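Local structure of heat shock protein, putative (Plasmodium falciparum, 1Y6Z) at residues 222-226 / 227-231. The protein is the middle domain of a putative Hsp90-family chaperone, which probably uses ATP binding and hydrolysis to help client proteins fold. Residues are numbered along the deposited sequence; the frame is centred on the assembly and turned at random.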
loop_
_atom_site.group_PDB
_atom_site.type_symbol
_atom_site.label_atom_id
_atom_site.label_comp_id
_atom_site.label_asym_id
_atom_site.label_seq_id
_atom_site.Cartn_x
_atom_site.Cartn_y
_atom_site.Cartn_z
ATOM N N GLU B 222 -29.879 -11.916 -19.310
ATOM C CA GLU B 222 -30.139 -11.452 -20.681
ATOM C C GLU B 222 -29.824 -9.973 -20.985
ATOM O O GLU B 222 -29.088 -9.707 -21.931
ATOM C CB GLU B 222 -31.580 -11.777 -21.120
ATOM C CG GLU B 222 -31.683 -12.346 -22.541
ATOM C CD GLU B 222 -31.243 -11.400 -23.659
ATOM O OE1 GLU B 222 -30.021 -11.358 -23.971
ATOM O OE2 GLU B 222 -32.134 -10.729 -24.261
ATOM N N LYS B 223 -30.362 -9.033 -20.199
ATOM C CA LYS B 223 -30.085 -7.606 -20.441
ATOM C C LYS B 223 -28.615 -7.246 -20.325
ATOM O O LYS B 223 -28.089 -6.463 -21.128
ATOM C CB LYS B 223 -30.892 -6.649 -19.555
ATOM C CG LYS B 223 -30.319 -5.174 -19.620
ATOM C CD LYS B 223 -31.230 -4.102 -19.013
ATOM C CE LYS B 223 -30.433 -2.914 -18.405
ATOM N NZ LYS B 223 -30.596 -1.567 -19.063
ATOM N N LEU B 224 -27.954 -7.829 -19.331
ATOM C CA LEU B 224 -26.522 -7.616 -19.195
ATOM C C LEU B 224 -25.746 -8.205 -20.347
ATOM O O LEU B 224 -24.880 -7.533 -20.879
ATOM C CB LEU B 224 -26.006 -8.087 -17.815
ATOM C CG LEU B 224 -26.610 -7.224 -16.705
ATOM C CD1 LEU B 224 -26.418 -7.879 -15.373
ATOM C CD2 LEU B 224 -26.024 -5.786 -16.682
ATOM N N LYS B 225 -26.029 -9.448 -20.748
ATOM C CA LYS B 225 -25.349 -10.000 -21.918
ATOM C C LYS B 225 -25.673 -9.206 -23.205
ATOM O O LYS B 225 -24.851 -9.085 -24.106
ATOM C CB LYS B 225 -25.751 -11.447 -22.159
ATOM C CG LYS B 225 -25.519 -12.428 -20.982
ATOM C CD LYS B 225 -25.638 -13.859 -21.483
ATOM C CE LYS B 225 -27.019 -14.443 -21.287
ATOM N NZ LYS B 225 -27.011 -15.893 -20.795
ATOM N N ALA B 226 -26.883 -8.659 -23.257
ATOM C CA ALA B 226 -27.326 -7.859 -24.392
ATOM C C ALA B 226 -26.556 -6.553 -24.332
ATOM O O ALA B 226 -26.367 -5.903 -25.340
ATOM C CB ALA B 226 -28.824 -7.618 -24.286
ATOM N N LEU B 227 -26.078 -6.172 -23.137
ATOM C CA LEU B 227 -25.142 -5.028 -23.074
ATOM C C LEU B 227 -23.657 -5.404 -23.250
ATOM O O LEU B 227 -22.802 -4.516 -23.309
ATOM C CB LEU B 227 -25.364 -4.210 -21.797
ATOM C CG LEU B 227 -26.559 -3.238 -21.894
ATOM C CD1 LEU B 227 -27.105 -2.776 -20.521
ATOM C CD2 LEU B 227 -26.225 -2.064 -22.749
ATOM N N ASN B 228 -23.378 -6.709 -23.401
ATOM C CA ASN B 228 -22.011 -7.240 -23.451
ATOM C C ASN B 228 -21.198 -6.847 -22.209
ATOM O O ASN B 228 -19.995 -6.559 -22.294
ATOM C CB ASN B 228 -21.303 -6.755 -24.713
ATOM C CG ASN B 228 -21.908 -7.357 -25.985
ATOM O OD1 ASN B 228 -21.773 -8.556 -26.233
ATOM N ND2 ASN B 228 -22.622 -6.530 -26.758
ATOM N N TYR B 229 -21.873 -6.746 -21.078
ATOM C CA TYR B 229 -21.173 -6.440 -19.816
ATOM C C TYR B 229 -20.661 -7.760 -19.225
ATOM O O TYR B 229 -21.322 -8.808 -19.372
ATOM C CB TYR B 229 -22.093 -5.715 -18.837
ATOM C CG TYR B 229 -22.440 -4.277 -19.190
ATOM C CD1 TYR B 229 -21.859 -3.633 -20.294
ATOM C CD2 TYR B 229 -23.369 -3.568 -18.417
ATOM C CE1 TYR B 229 -22.184 -2.312 -20.618
ATOM C CE2 TYR B 229 -23.701 -2.220 -18.720
ATOM C CZ TYR B 229 -23.107 -1.613 -19.821
ATOM O OH TYR B 229 -23.419 -0.305 -20.135
ATOM N N ASP B 230 -19.483 -7.745 -18.582
ATOM C CA ASP B 230 -19.101 -8.922 -17.802
ATOM C C ASP B 230 -19.852 -8.933 -16.483
ATOM O O ASP B 230 -20.262 -7.884 -15.975
ATOM C CB ASP B 230 -17.569 -9.021 -17.596
ATOM C CG ASP B 230 -17.113 -10.445 -17.191
ATOM O OD1 ASP B 230 -17.905 -11.394 -17.307
ATOM O OD2 ASP B 230 -15.934 -10.614 -16.783
ATOM N N VAL B 231 -20.018 -10.137 -15.933
ATOM C CA VAL B 231 -20.644 -10.352 -14.651
ATOM C C VAL B 231 -19.835 -11.411 -13.908
ATOM O O VAL B 231 -19.564 -12.492 -14.422
ATOM C CB VAL B 231 -22.088 -10.885 -14.790
ATOM C CG1 VAL B 231 -22.707 -11.206 -13.430
ATOM C CG2 VAL B 231 -22.949 -9.852 -15.466
#
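Leu224 reaches from the last turn of helix 222-226 to two side chains of the chain that leaves it. Its CD2 meets CD2 of Tyr229 at 3.9 Å, an oblique approach to the ring, while its CD1 touches CG2 of Val231. In both pairs the side chains cross at about a right angle. Chi1 of -65° sets CG of Leu224 beside its backbone N, and chi2 of 165° then turns one methyl to Tyr229 and the other to Val231. Tyr205 of strand 204-208 also packs on Leu224, Tyr229 and Val231, so this apolar cluster faces the parallel sheet.

Leu227 lies over the same tyrosine from another direction: its CB sits 3.7 Å above the ring plane, over the centre of one face. Leu227 also runs side by side with Lys223, whose CE comes within 3.9 Å of Leu227 CD1.

The carbonyl of Leu224 takes two of the bonds that hold the backbone turn gathering these groups. Tyr229 N donates to Leu224 O at 3.1 Å in a nearly straight bond (168°), and the same oxygen takes a weak bond from Leu227 N. Leu227 N also bonds to Lys223 O, and a weak bond joins Asn228 N to Lys225 O at 2.9 Å. Asn228 has positive phi, which turns the chain out of the helix.

Beyond the turn, Asp230 OD1 accepts the N-H of Val231 from above the carboxylate plane, and also that of Asn182; OD2 bonds to Ser180. The Tyr229-to-Leu224 and weak Asn228-to-Lys225 backbone bonds, with positive phi at Asn228, close helix 222-226 in a Schellman motif, and Leu224 packs against Tyr229 and Val231 on the way into strand 231-234, a strand of the small parallel sheet in this Hsp90 fragment.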